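Local coordinates for glucan-binding protein C, GbpC (Streptococcus mutans UA159, PDB 5UQZ), which probably binds glucan at the surface of the bacterial cell and is thought to mediate both sucrose-dependent and sucrose-independent adherence, at residues A[69-74]-A[138-143]; A[177-182]-A[329-334]; A[33-38]-A[342-347]. All coordinates share one frame; numbering follows the deposited sequence.

Contacts 1 and 2 belong to the beta-supersandwich, their centres 14 Å apart, and they touch by packing where E69 N approaches T177 OG1. Contact 1 lies where strand 73-77 begins beside strand 132-137 in the larger antiparallel sheet; contact 2 extends the pairing of strands 180-184 and 325-329 in the four-stranded sheet. Along the chain contact 1 closes before contact 2 opens. Contact 3 spans both, joining helix 3-51 to the segment after the last strand, with its centre 39 Å from that of contact 1 and 31 Å from that of contact 2. The polypeptide thus leaves the globular domain beside the helix by which it entered.

Contact 1: A[69-74]-A[138-143]; sequences EPEAKL and NIVNSK
The carboxylate oxygen E69 OE2 is gripped by two donors, the hydroxyl of S142 and the backbone N-H of N141, in a loop-to-loop clasp at the edge of the larger antiparallel sheet of the beta-supersandwich. S142 OG gives the shorter bond, 2.6 Å to E69 OE2, and comes in on the anti lone pair, away from the other oxygen. N141 N takes the syn lone pair of the same atom. The second oxygen, E69 OE1, receives V140 N at 2.8 Å in an almost straight bond, 174° at the hydrogen, with the donor 27° out of the carboxylate plane on the syn side. Two successive backbone amides therefore hold the carboxylate across both oxygens and fix its rotation; such a set of donors would be expected to stabilise the negative charge. The side chain gets there by folding: with chi2 at -63° the chain bends, and CD turns in toward the loop 138-143. I139 CG2 lies against E69 OE2 at 3.4 Å, the two side chains crossing at about a right angle. E69 also opens a type I turn ending at A72, and its backbone N bonds to D175. A water ties this turn to the partner loop, donating to E69 OE1 and N138 O while accepting from E71 N. Farther out, the extended side chain of E71 crosses V140, with E71 OE1 3.7 Å from V140 CG1. A second water joins E71 OE1 to N138 ND2. N141 ND2 bonds instead to N68 O. On the strand side, where K73 pairs with D137, A72 CB rests 4.0 Å from I139 CD1, and A72 CA makes a bent CA-H...O contact of 3.5 Å with N138 O.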
ATOM      1  N   GLU A  69       8.874   6.313 -12.144  1.00  8.85           N
ATOM      2  CA  GLU A  69       9.615   5.918 -13.344  1.00  8.24           C
ATOM      3  C   GLU A  69       8.616   5.530 -14.416  1.00  9.07           C
ATOM      4  O   GLU A  69       8.474   4.360 -14.798  1.00  8.82           O
ATOM      5  CB  GLU A  69      10.606   4.789 -13.038  1.00  8.54           C
ATOM      6  CG  GLU A  69      11.800   5.289 -12.197  1.00  9.91           C
ATOM      7  CD  GLU A  69      12.647   6.348 -12.923  1.00  8.77           C
ATOM      8  OE1 GLU A  69      12.510   6.548 -14.155  1.00  8.69           O
ATOM      9  OE2 GLU A  69      13.489   7.001 -12.245  1.00  8.99           O
ATOM     10  N   PRO A  70       7.900   6.524 -14.955  1.00  9.58           N
ATOM     11  CA  PRO A  70       6.776   6.222 -15.846  1.00 11.64           C
ATOM     12  C   PRO A  70       7.207   5.840 -17.252  1.00 10.49           C
ATOM     13  O   PRO A  70       6.361   5.439 -18.053  1.00 14.02           O
ATOM     14  CB  PRO A  70       5.965   7.543 -15.857  1.00 13.94           C
ATOM     15  CG  PRO A  70       7.008   8.582 -15.637  1.00 16.09           C
ATOM     16  CD  PRO A  70       8.033   7.964 -14.688  1.00 13.14           C
ATOM     17  N   GLU A  71       8.492   5.932 -17.578  1.00 11.01           N
ATOM     18  CA  GLU A  71       9.012   5.559 -18.891  1.00 10.58           C
ATOM     19  C   GLU A  71       9.678   4.197 -18.880  1.00  8.77           C
ATOM     20  O   GLU A  71      10.195   3.790 -19.915  1.00  9.78           O
ATOM     21  CB  GLU A  71      10.045   6.603 -19.397  1.00 13.67           C
ATOM     22  CG  GLU A  71       9.514   8.006 -19.373  1.00 18.49           C
ATOM     23  CD  GLU A  71      10.532   9.048 -19.793  1.00 18.49           C
ATOM     24  OE1 GLU A  71      11.426   8.776 -20.622  1.00 25.77           O
ATOM     25  OE2 GLU A  71      10.421  10.200 -19.320  1.00 17.30           O
ATOM     26  N   ALA A  72       9.727   3.529 -17.738  1.00  8.64           N
ATOM     27  CA  ALA A  72      10.543   2.318 -17.643  1.00  8.65           C
ATOM     28  C   ALA A  72       9.954   1.208 -18.513  1.00  7.54           C
ATOM     29  O   ALA A  72       8.736   1.134 -18.730  1.00  9.16           O
ATOM     30  CB  ALA A  72      10.636   1.870 -16.199  1.00  8.79           C
ATOM     31  N   LYS A  73      10.835   0.326 -18.983  1.00  8.18           N
ATOM     32  CA  LYS A  73      10.417  -0.841 -19.745  1.00  8.08           C
ATOM     33  C   LYS A  73      11.032  -2.085 -19.110  1.00  8.42           C
ATOM     34  O   LYS A  73      12.032  -2.011 -18.392  1.00 10.04           O
ATOM     35  CB  LYS A  73      10.801  -0.690 -21.213  1.00 10.14           C
ATOM     36  CG  LYS A  73      12.261  -0.703 -21.442  1.00 11.44           C
ATOM     37  CD  LYS A  73      12.535  -0.770 -22.960  1.00 13.52           C
ATOM     38  CE  LYS A  73      13.988  -0.614 -23.286  1.00 14.48           C
ATOM     39  NZ  LYS A  73      14.756  -1.821 -22.857  1.00 16.97           N
ATOM     40  N   LEU A  74      10.425  -3.229 -19.433  1.00  9.05           N
ATOM     41  CA  LEU A  74      10.669  -4.491 -18.753  1.00 10.81           C
ATOM     42  C   LEU A  74      11.300  -5.545 -19.644  1.00  9.51           C
ATOM     43  O   LEU A  74      10.906  -5.694 -20.796  1.00 11.74           O
ATOM     44  CB  LEU A  74       9.265  -5.170 -18.580  1.00 14.69           C
ATOM     45  CG  LEU A  74       8.339  -4.477 -17.618  1.00 12.47           C
ATOM     46  CD1 LEU A  74       6.908  -4.960 -17.757  1.00 13.95           C
ATOM     47  CD2 LEU A  74       8.816  -4.572 -16.162  1.00 19.58           C
ATOM     48  N   ASN A 138      15.363   2.286 -18.987  1.00  7.60           N
ATOM     49  CA  ASN A 138      14.800   3.625 -19.217  1.00  7.75           C
ATOM     50  C   ASN A 138      14.371   4.262 -17.888  1.00  7.02           C
ATOM     51  O   ASN A 138      13.202   4.587 -17.657  1.00  7.53           O
ATOM     52  CB  ASN A 138      13.671   3.659 -20.263  1.00  8.20           C
ATOM     53  CG  ASN A 138      13.586   5.006 -20.930  1.00  8.29           C
ATOM     54  OD1 ASN A 138      14.365   5.894 -20.663  1.00 11.58           O
ATOM     55  ND2 ASN A 138      12.770   5.104 -21.947  1.00 12.20           N
ATOM     56  N   ILE A 139      15.378   4.417 -17.009  1.00  8.04           N
ATOM     57  CA  ILE A 139      15.222   4.982 -15.655  1.00  7.39           C
ATOM     58  C   ILE A 139      15.736   6.406 -15.752  1.00  7.49           C
ATOM     59  O   ILE A 139      16.909   6.646 -16.108  1.00  8.56           O
ATOM     60  CB  ILE A 139      16.036   4.177 -14.637  1.00  7.64           C
ATOM     61  CG1 ILE A 139      15.731   2.670 -14.717  1.00  8.83           C
ATOM     62  CG2 ILE A 139      15.775   4.724 -13.244  1.00  8.55           C
ATOM     63  CD1 ILE A 139      14.288   2.290 -14.596  1.00 10.07           C
ATOM     64  N   VAL A 140      14.828   7.367 -15.475  1.00  7.93           N
ATOM     65  CA  VAL A 140      15.095   8.755 -15.823  1.00  8.75           C
ATOM     66  C   VAL A 140      15.123   9.693 -14.640  1.00  8.86           C
ATOM     67  O   VAL A 140      15.699  10.790 -14.776  1.00 10.71           O
ATOM     68  CB  VAL A 140      14.100   9.283 -16.889  1.00 10.47           C
ATOM     69  CG1 VAL A 140      14.097   8.393 -18.088  1.00 10.86           C
ATOM     70  CG2 VAL A 140      12.699   9.518 -16.346  1.00 12.36           C
ATOM     71  N   ASN A 141      14.555   9.315 -13.482  1.00  8.79           N
ATOM     72  CA  ASN A 141      14.337  10.235 -12.354  1.00 10.04           C
ATOM     73  C   ASN A 141      15.049   9.802 -11.096  1.00  9.92           C
ATOM     74  O   ASN A 141      14.798  10.445 -10.070  1.00 14.71           O
ATOM     75  CB  ASN A 141      12.843  10.309 -12.014  1.00 11.64           C
ATOM     76  CG  ASN A 141      12.044  10.938 -13.118  1.00 12.84           C
ATOM     77  OD1 ASN A 141      12.482  11.904 -13.730  1.00 14.05           O
ATOM     78  ND2 ASN A 141      10.861  10.370 -13.398  1.00 14.55           N
ATOM     79  N   SER A 142      15.790   8.709 -11.092  1.00  7.72           N
ATOM     80  CA  SER A 142      16.182   8.066  -9.851  1.00  6.84           C
ATOM     81  C   SER A 142      17.692   8.118  -9.625  1.00  6.41           C
ATOM     82  O   SER A 142      18.485   8.115 -10.578  1.00  7.46           O
ATOM     83  CB  SER A 142      15.682   6.616  -9.826  1.00  7.79           C
ATOM     84  OG  SER A 142      14.261   6.601  -9.827  1.00  9.55           O
ATOM     85  N   LYS A 143      18.089   8.121  -8.342  1.00  7.12           N
ATOM     86  CA  LYS A 143      19.509   8.143  -8.001  1.00  7.00           C
ATOM     87  C   LYS A 143      19.669   7.553  -6.613  1.00  7.03           C
ATOM     88  O   LYS A 143      18.709   7.474  -5.830  1.00  7.64           O
ATOM     89  CB  LYS A 143      20.067   9.567  -8.027  1.00  9.15           C
ATOM     90  CG  LYS A 143      19.497  10.488  -7.006  1.00 11.72           C
ATOM     91  CD  LYS A 143      20.216  11.838  -6.992  1.00 14.98           C
ATOM     92  CE  LYS A 143      19.602  12.737  -5.886  1.00 17.93           C
ATOM     93  NZ  LYS A 143      20.498  13.891  -5.537  1.00 24.22           N
TER
HETATM   94  O   HOH W   1      11.091   6.005 -16.344  1.00 11.12           O
HETATM   95  O   HOH W   2      12.110   7.761 -23.147  1.00 12.27           O

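Contact 2: A[177-182]-A[329-334]; sequences TKTIFI and FATNSA
Two backbone hydrogen bonds pair I180 with F329 as an antiparallel hydrogen-bonded pair: F329 N to I180 O at 2.9 Å, and I180 N to F329 O at 3.2 Å. The second is the straighter, 177° at the hydrogen. Beyond this pair side chains take over the bridging. T179 OG1 accepts from T331 N at 3.1 Å and donates to a water that in turn donates to T331 O, so one hydroxyl reaches both polar atoms of the T331 backbone. N332 ND2 donates to T177 O at 3.0 Å, nearly straight and in the plane of both the amide and the carbonyl. The arrangement prolongs the pairing of strand 180-184 with 325-329, the outermost strand at one side of the four-stranded sheet in the beta-supersandwich. N332 OD1 is held as well, accepting from A334 N in an Asx turn and bonding to S221 OG; the amide is thereby fixed from both ends. The remaining contacts set carbon atoms against carbonyl oxygens: A330 CB is 3.6 Å from K178 O, and T179 CB comes to a tight 3.1 Å from F329 O. F329 stacks its ring on F314, and its side chain lies about 7 Å from the calcium ion bound by S224, N226 and E237. T179 CG2, anti to the backbone N, reaches the edge of the F329 ring near its plane, 4.4 Å from CD2.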
ATOM      1  N   THR A 177       8.643   1.262  -9.411  1.00  7.75           N
ATOM      2  CA  THR A 177       8.249   1.859  -8.146  1.00  8.02           C
ATOM      3  C   THR A 177       6.833   1.504  -7.779  1.00  8.36           C
ATOM      4  O   THR A 177       6.430   1.769  -6.630  1.00  9.67           O
ATOM      5  CB  THR A 177       8.444   3.390  -8.182  1.00  7.96           C
ATOM      6  OG1 THR A 177       7.485   3.982  -9.047  1.00  8.29           O
ATOM      7  CG2 THR A 177       9.859   3.788  -8.524  1.00  9.83           C
ATOM      8  N   LYS A 178       6.063   0.897  -8.705  1.00  8.41           N
ATOM      9  CA  LYS A 178       4.719   0.400  -8.399  1.00  9.96           C
ATOM     10  C   LYS A 178       4.743  -1.092  -8.080  1.00  9.53           C
ATOM     11  O   LYS A 178       3.775  -1.626  -7.549  1.00 10.21           O
ATOM     12  CB  LYS A 178       3.804   0.667  -9.597  1.00 10.06           C
ATOM     13  CG  LYS A 178       3.558   2.153  -9.827  1.00 11.46           C
ATOM     14  CD  LYS A 178       2.834   2.381 -11.158  1.00 15.11           C
ATOM     15  CE  LYS A 178       1.463   1.745 -11.265  1.00 15.77           C
ATOM     16  NZ  LYS A 178       0.918   2.071 -12.617  1.00 19.08           N
ATOM     17  N   THR A 179       5.846  -1.784  -8.390  1.00 12.19           N
ATOM     18  CA  THR A 179       6.105  -3.171  -8.006  1.00 10.62           C
ATOM     19  C   THR A 179       5.049  -4.131  -8.547  1.00  9.04           C
ATOM     20  O   THR A 179       5.005  -4.298  -9.759  1.00  9.57           O
ATOM     21  CB  THR A 179       6.388  -3.299  -6.499  1.00 11.90           C
ATOM     22  OG1 THR A 179       7.133  -2.165  -6.008  1.00 15.32           O
ATOM     23  CG2 THR A 179       7.169  -4.559  -6.202  1.00 15.10           C
ATOM     24  N   ILE A 180       4.232  -4.776  -7.705  1.00  8.85           N
ATOM     25  CA  ILE A 180       3.396  -5.871  -8.184  1.00  8.44           C
ATOM     26  C   ILE A 180       2.046  -5.854  -7.480  1.00  7.40           C
ATOM     27  O   ILE A 180       1.938  -5.563  -6.276  1.00  8.95           O
ATOM     28  CB  ILE A 180       4.196  -7.137  -7.888  1.00 13.34           C
ATOM     29  CG1 ILE A 180       3.643  -8.390  -8.393  1.00 15.89           C
ATOM     30  CG2 ILE A 180       4.394  -7.413  -6.424  1.00 19.24           C
ATOM     31  CD1 ILE A 180       4.583  -9.576  -7.881  1.00 21.14           C
ATOM     32  N   PHE A 181       1.024  -6.254  -8.237  1.00  7.84           N
ATOM     33  CA  PHE A 181      -0.305  -6.527  -7.693  1.00  7.79           C
ATOM     34  C   PHE A 181      -0.525  -8.019  -7.883  1.00  8.14           C
ATOM     35  O   PHE A 181      -0.424  -8.509  -9.009  1.00 12.03           O
ATOM     36  CB  PHE A 181      -1.363  -5.679  -8.412  1.00 10.02           C
ATOM     37  CG  PHE A 181      -2.624  -5.509  -7.657  1.00 11.33           C
ATOM     38  CD1 PHE A 181      -3.163  -4.251  -7.511  1.00 17.98           C
ATOM     39  CD2 PHE A 181      -3.324  -6.599  -7.175  1.00 19.79           C
ATOM     40  CE1 PHE A 181      -4.365  -4.055  -6.834  1.00 22.04           C
ATOM     41  CE2 PHE A 181      -4.560  -6.402  -6.484  1.00 23.89           C
ATOM     42  CZ  PHE A 181      -5.030  -5.146  -6.293  1.00 23.49           C
ATOM     43  N   ILE A 182      -0.711  -8.764  -6.799  1.00  7.69           N
ATOM     44  CA  ILE A 182      -0.784 -10.231  -6.847  1.00  7.43           C
ATOM     45  C   ILE A 182      -2.018 -10.718  -6.108  1.00  7.49           C
ATOM     46  O   ILE A 182      -2.453 -10.114  -5.112  1.00  8.40           O
ATOM     47  CB  ILE A 182       0.538 -10.832  -6.317  1.00  8.12           C
ATOM     48  CG1 ILE A 182       0.577 -12.337  -6.451  1.00  8.39           C
ATOM     49  CG2 ILE A 182       0.831 -10.431  -4.871  1.00  9.40           C
ATOM     50  CD1 ILE A 182       1.956 -12.955  -6.234  1.00  9.29           C
ATOM     51  N   PHE A 329       1.549  -4.716  -3.505  1.00  7.84           N
ATOM     52  CA  PHE A 329       2.734  -4.447  -2.705  1.00  9.01           C
ATOM     53  C   PHE A 329       3.656  -3.589  -3.533  1.00  8.84           C
ATOM     54  O   PHE A 329       4.115  -4.021  -4.593  1.00 10.79           O
ATOM     55  CB  PHE A 329       3.456  -5.753  -2.332  1.00  9.63           C
ATOM     56  CG  PHE A 329       4.655  -5.495  -1.490  1.00 10.20           C
ATOM     57  CD1 PHE A 329       4.523  -5.306  -0.128  1.00 12.05           C
ATOM     58  CD2 PHE A 329       5.908  -5.358  -2.069  1.00 10.88           C
ATOM     59  CE1 PHE A 329       5.646  -4.976   0.648  1.00 14.51           C
ATOM     60  CE2 PHE A 329       7.009  -5.047  -1.290  1.00 12.50           C
ATOM     61  CZ  PHE A 329       6.882  -4.859   0.065  1.00 13.37           C
ATOM     62  N   ALA A 330       3.976  -2.415  -3.022  1.00  9.75           N
ATOM     63  CA  ALA A 330       4.918  -1.534  -3.665  1.00 10.96           C
ATOM     64  C   ALA A 330       5.983  -1.153  -2.656  1.00 10.76           C
ATOM     65  O   ALA A 330       5.706  -1.050  -1.449  1.00 12.49           O
ATOM     66  CB  ALA A 330       4.270  -0.289  -4.266  1.00 13.07           C
ATOM     67  N   THR A 331       7.202  -0.981  -3.129  1.00  9.87           N
ATOM     68  CA  THR A 331       8.214  -0.365  -2.266  1.00  9.43           C
ATOM     69  C   THR A 331       9.039   0.581  -3.118  1.00  9.01           C
ATOM     70  O   THR A 331       9.348   0.307  -4.275  1.00 11.43           O
ATOM     71  CB  THR A 331       9.091  -1.451  -1.543  1.00 10.88           C
ATOM     72  OG1 THR A 331      10.044  -0.773  -0.696  1.00 10.80           O
ATOM     73  CG2 THR A 331       9.860  -2.287  -2.547  1.00 12.72           C
ATOM     74  N   ASN A 332       9.380   1.713  -2.552  1.00  8.69           N
ATOM     75  CA  ASN A 332       9.998   2.825  -3.276  1.00  7.88           C
ATOM     76  C   ASN A 332      10.546   3.765  -2.197  1.00  7.69           C
ATOM     77  O   ASN A 332      10.508   3.444  -1.009  1.00  9.49           O
ATOM     78  CB  ASN A 332       8.979   3.444  -4.222  1.00  9.36           C
ATOM     79  CG  ASN A 332       7.717   3.734  -3.519  1.00 10.29           C
ATOM     80  OD1 ASN A 332       7.721   4.394  -2.441  1.00 11.21           O
ATOM     81  ND2 ASN A 332       6.625   3.192  -4.026  1.00 13.92           N
ATOM     82  N   SER A 333      11.029   4.930  -2.590  1.00  7.78           N
ATOM     83  CA  SER A 333      11.612   5.848  -1.608  1.00  8.87           C
ATOM     84  C   SER A 333      10.600   6.747  -0.949  1.00 10.69           C
ATOM     85  O   SER A 333      10.986   7.522  -0.068  1.00 14.01           O
ATOM     86  CB  SER A 333      12.706   6.693  -2.243  1.00 10.77           C
ATOM     87  OG  SER A 333      12.199   7.511  -3.285  1.00 10.89           O
ATOM     88  N   ALA A 334       9.315   6.642  -1.305  1.00  9.35           N
ATOM     89  CA  ALA A 334       8.306   7.556  -0.755  1.00 12.06           C
ATOM     90  C   ALA A 334       7.729   6.999   0.540  1.00  9.63           C
ATOM     91  O   ALA A 334       6.630   6.435   0.604  1.00 12.93           O
ATOM     92  CB  ALA A 334       7.238   7.805  -1.791  1.00 17.63           C
TER
HETATM   93  O   HOH W   3       9.972  -1.743  -6.119  1.00 13.62           O

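Contact 3: A[33-38]-A[342-347]; sequences KEYEAQ and GAKPTP
This is a surface contact between the long helix 3-51 and the extended segment that follows the last strand, and one tyrosine carries most of it. Y35 projects from the helix with CG anti to the backbone N (chi1 174°), and the backbone of G342 to P345 runs past its ring. K344 CA lies over the centre of one face, 3.6 Å from the ring centroid and 13° off the normal, a CH-pi contact. The aliphatic start of the K344 side chain continues the cover, CB meeting Y35 CE2 at 3.7 Å. Nearer the helix, P345 CD packs against Y35 CG at 3.6 Å, approaching obliquely, and P345 also leans on Y28 and D31 of the same helix. At the outer end Y35 OH donates to G342 O at 3.1 Å, and this carbonyl oxygen sits at the ring edge in its plane. The ring is thus held by the hydroxyl bond at one end and by P345 CD at CB and CG, with the K344 backbone over its face. E36 bends at chi2 (-61°), which swings CD toward the lysine; OE2 then lies 3.4 Å from K344 CE. The charged atoms E36 OE2 and K344 NZ remain 4.4 Å apart, too far for a salt bridge, though some attraction is likely. A343 to P345 adopt polyproline II angles, giving an extended segment laid on an alpha-helix, reminiscent of the antigen I/II adhesin stalk.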
ATOM      1  N   LYS A  33     -10.752  13.606  17.459  1.00 17.59           N
ATOM      2  CA  LYS A  33      -9.938  12.449  17.802  1.00 17.28           C
ATOM      3  C   LYS A  33      -8.901  12.173  16.729  1.00 15.89           C
ATOM      4  O   LYS A  33      -7.744  11.829  17.035  1.00 15.94           O
ATOM      5  CB  LYS A  33     -10.853  11.241  18.007  1.00 19.56           C
ATOM      6  CG  LYS A  33     -11.597  11.324  19.329  1.00 21.45           C
ATOM      7  CD  LYS A  33     -12.492  10.182  19.525  1.00 30.05           C
ATOM      8  CE  LYS A  33     -13.509  10.218  18.471  1.00 37.91           C
ATOM      9  NZ  LYS A  33     -13.803   8.861  17.941  1.00 44.19           N
ATOM     10  N   GLU A  34      -9.295  12.303  15.465  1.00 15.22           N
ATOM     11  CA  GLU A  34      -8.335  12.060  14.401  1.00 14.10           C
ATOM     12  C   GLU A  34      -7.235  13.103  14.435  1.00 13.14           C
ATOM     13  O   GLU A  34      -6.058  12.775  14.271  1.00 13.59           O
ATOM     14  CB  GLU A  34      -9.022  12.078  13.037  1.00 15.32           C
ATOM     15  CG  GLU A  34      -9.932  10.909  12.793  1.00 17.75           C
ATOM     16  CD  GLU A  34     -10.310  10.777  11.325  1.00 20.53           C
ATOM     17  OE1 GLU A  34      -9.842  11.562  10.464  1.00 25.99           O
ATOM     18  OE2 GLU A  34     -11.063   9.849  11.019  1.00 23.25           O
ATOM     19  N   TYR A  35      -7.609  14.366  14.654  1.00 14.64           N
ATOM     20  CA  TYR A  35      -6.644  15.450  14.723  1.00 14.76           C
ATOM     21  C   TYR A  35      -5.648  15.213  15.844  1.00 14.94           C
ATOM     22  O   TYR A  35      -4.436  15.404  15.674  1.00 15.19           O
ATOM     23  CB  TYR A  35      -7.387  16.771  14.966  1.00 16.27           C
ATOM     24  CG  TYR A  35      -6.438  17.898  15.192  1.00 18.26           C
ATOM     25  CD1 TYR A  35      -5.867  18.577  14.118  1.00 20.90           C
ATOM     26  CD2 TYR A  35      -6.058  18.249  16.473  1.00 20.55           C
ATOM     27  CE1 TYR A  35      -5.000  19.597  14.318  1.00 24.11           C
ATOM     28  CE2 TYR A  35      -5.138  19.278  16.688  1.00 22.34           C
ATOM     29  CZ  TYR A  35      -4.616  19.928  15.596  1.00 23.47           C
ATOM     30  OH  TYR A  35      -3.736  20.973  15.761  1.00 31.11           O
ATOM     31  N   GLU A  36      -6.138  14.823  17.027  1.00 15.98           N
ATOM     32  CA  GLU A  36      -5.221  14.632  18.136  1.00 17.13           C
ATOM     33  C   GLU A  36      -4.236  13.511  17.839  1.00 14.80           C
ATOM     34  O   GLU A  36      -3.049  13.600  18.204  1.00 14.43           O
ATOM     35  CB  GLU A  36      -5.990  14.379  19.424  1.00 19.81           C
ATOM     36  CG  GLU A  36      -6.820  15.582  19.904  1.00 24.08           C
ATOM     37  CD  GLU A  36      -5.991  16.821  20.222  1.00 32.90           C
ATOM     38  OE1 GLU A  36      -4.793  16.704  20.556  1.00 36.69           O
ATOM     39  OE2 GLU A  36      -6.568  17.935  20.184  1.00 38.36           O
ATOM     40  N   ALA A  37      -4.701  12.430  17.182  1.00 13.39           N
ATOM     41  CA  ALA A  37      -3.762  11.365  16.833  1.00 12.49           C
ATOM     42  C   ALA A  37      -2.743  11.828  15.797  1.00 11.28           C
ATOM     43  O   ALA A  37      -1.529  11.570  15.937  1.00 11.51           O
ATOM     44  CB  ALA A  37      -4.559  10.194  16.293  1.00 14.17           C
ATOM     45  N   GLN A  38      -3.197  12.549  14.773  1.00 11.60           N
ATOM     46  CA  GLN A  38      -2.266  13.020  13.750  1.00 12.22           C
ATOM     47  C   GLN A  38      -1.282  14.015  14.327  1.00 11.63           C
ATOM     48  O   GLN A  38      -0.085  13.985  13.998  1.00 11.36           O
ATOM     49  CB  GLN A  38      -3.026  13.713  12.633  1.00 13.56           C
ATOM     50  CG  GLN A  38      -3.822  12.792  11.782  1.00 17.25           C
ATOM     51  CD  GLN A  38      -4.661  13.525  10.781  1.00 20.92           C
ATOM     52  OE1 GLN A  38      -5.893  13.624  10.917  1.00 26.94           O
ATOM     53  NE2 GLN A  38      -4.010  14.026   9.764  1.00 20.46           N
ATOM     54  N   GLY A 342      -2.611  20.707  10.432  1.00 17.32           N
ATOM     55  CA  GLY A 342      -3.202  22.042  10.422  1.00 21.39           C
ATOM     56  C   GLY A 342      -3.828  22.411  11.763  1.00 22.29           C
ATOM     57  O   GLY A 342      -3.385  21.978  12.832  1.00 24.09           O
ATOM     58  N   ALA A 343      -4.877  23.219  11.697  1.00 24.74           N
ATOM     59  CA  ALA A 343      -5.529  23.750  12.893  1.00 25.19           C
ATOM     60  C   ALA A 343      -6.522  22.747  13.453  1.00 24.35           C
ATOM     61  O   ALA A 343      -7.143  21.983  12.713  1.00 25.92           O
ATOM     62  CB  ALA A 343      -6.267  25.056  12.582  1.00 26.53           C
ATOM     63  N   LYS A 344      -6.653  22.747  14.779  1.00 23.02           N
ATOM     64  CA  LYS A 344      -7.615  21.870  15.422  1.00 22.85           C
ATOM     65  C   LYS A 344      -9.032  22.154  14.923  1.00 23.27           C
ATOM     66  O   LYS A 344      -9.406  23.312  14.715  1.00 26.58           O
ATOM     67  CB  LYS A 344      -7.529  22.030  16.937  1.00 24.83           C
ATOM     68  CG  LYS A 344      -8.396  21.091  17.723  1.00 27.04           C
ATOM     69  CD  LYS A 344      -8.591  21.578  19.128  1.00 31.97           C
ATOM     70  CE  LYS A 344      -8.820  20.426  20.082  1.00 35.40           C
ATOM     71  NZ  LYS A 344      -9.720  20.808  21.197  1.00 39.43           N
ATOM     72  N   PRO A 345      -9.828  21.128  14.683  1.00 23.32           N
ATOM     73  CA  PRO A 345     -11.233  21.339  14.323  1.00 24.41           C
ATOM     74  C   PRO A 345     -11.951  22.198  15.352  1.00 26.18           C
ATOM     75  O   PRO A 345     -11.646  22.170  16.549  1.00 29.36           O
ATOM     76  CB  PRO A 345     -11.808  19.914  14.311  1.00 25.11           C
ATOM     77  CG  PRO A 345     -10.653  19.018  14.066  1.00 24.80           C
ATOM     78  CD  PRO A 345      -9.474  19.701  14.738  1.00 24.25           C
ATOM     79  N   THR A 346     -12.899  22.966  14.864  1.00 27.98           N
ATOM     80  CA  THR A 346     -13.735  23.817  15.709  1.00 28.44           C
ATOM     81  C   THR A 346     -15.175  23.313  15.681  1.00 30.04           C
ATOM     82  O   THR A 346     -15.638  22.827  14.639  1.00 29.11           O
ATOM     83  CB  THR A 346     -13.692  25.273  15.237  1.00 30.85           C
ATOM     84  OG1 THR A 346     -14.027  25.326  13.844  1.00 36.61           O
ATOM     85  CG2 THR A 346     -12.291  25.859  15.442  1.00 31.68           C
ATOM     86  N   PRO A 347     -15.893  23.399  16.807  1.00 30.45           N
ATOM     87  CA  PRO A 347     -17.230  22.828  16.854  1.00 29.42           C
ATOM     88  C   PRO A 347     -18.191  23.658  16.028  1.00 26.51           C
ATOM     89  O   PRO A 347     -17.989  24.872  15.852  1.00 29.26           O
ATOM     90  CB  PRO A 347     -17.592  22.895  18.348  1.00 31.37           C
ATOM     91  CG  PRO A 347     -16.748  23.954  18.894  1.00 31.63           C
ATOM     92  CD  PRO A 347     -15.458  23.891  18.126  1.00 31.43           C
TER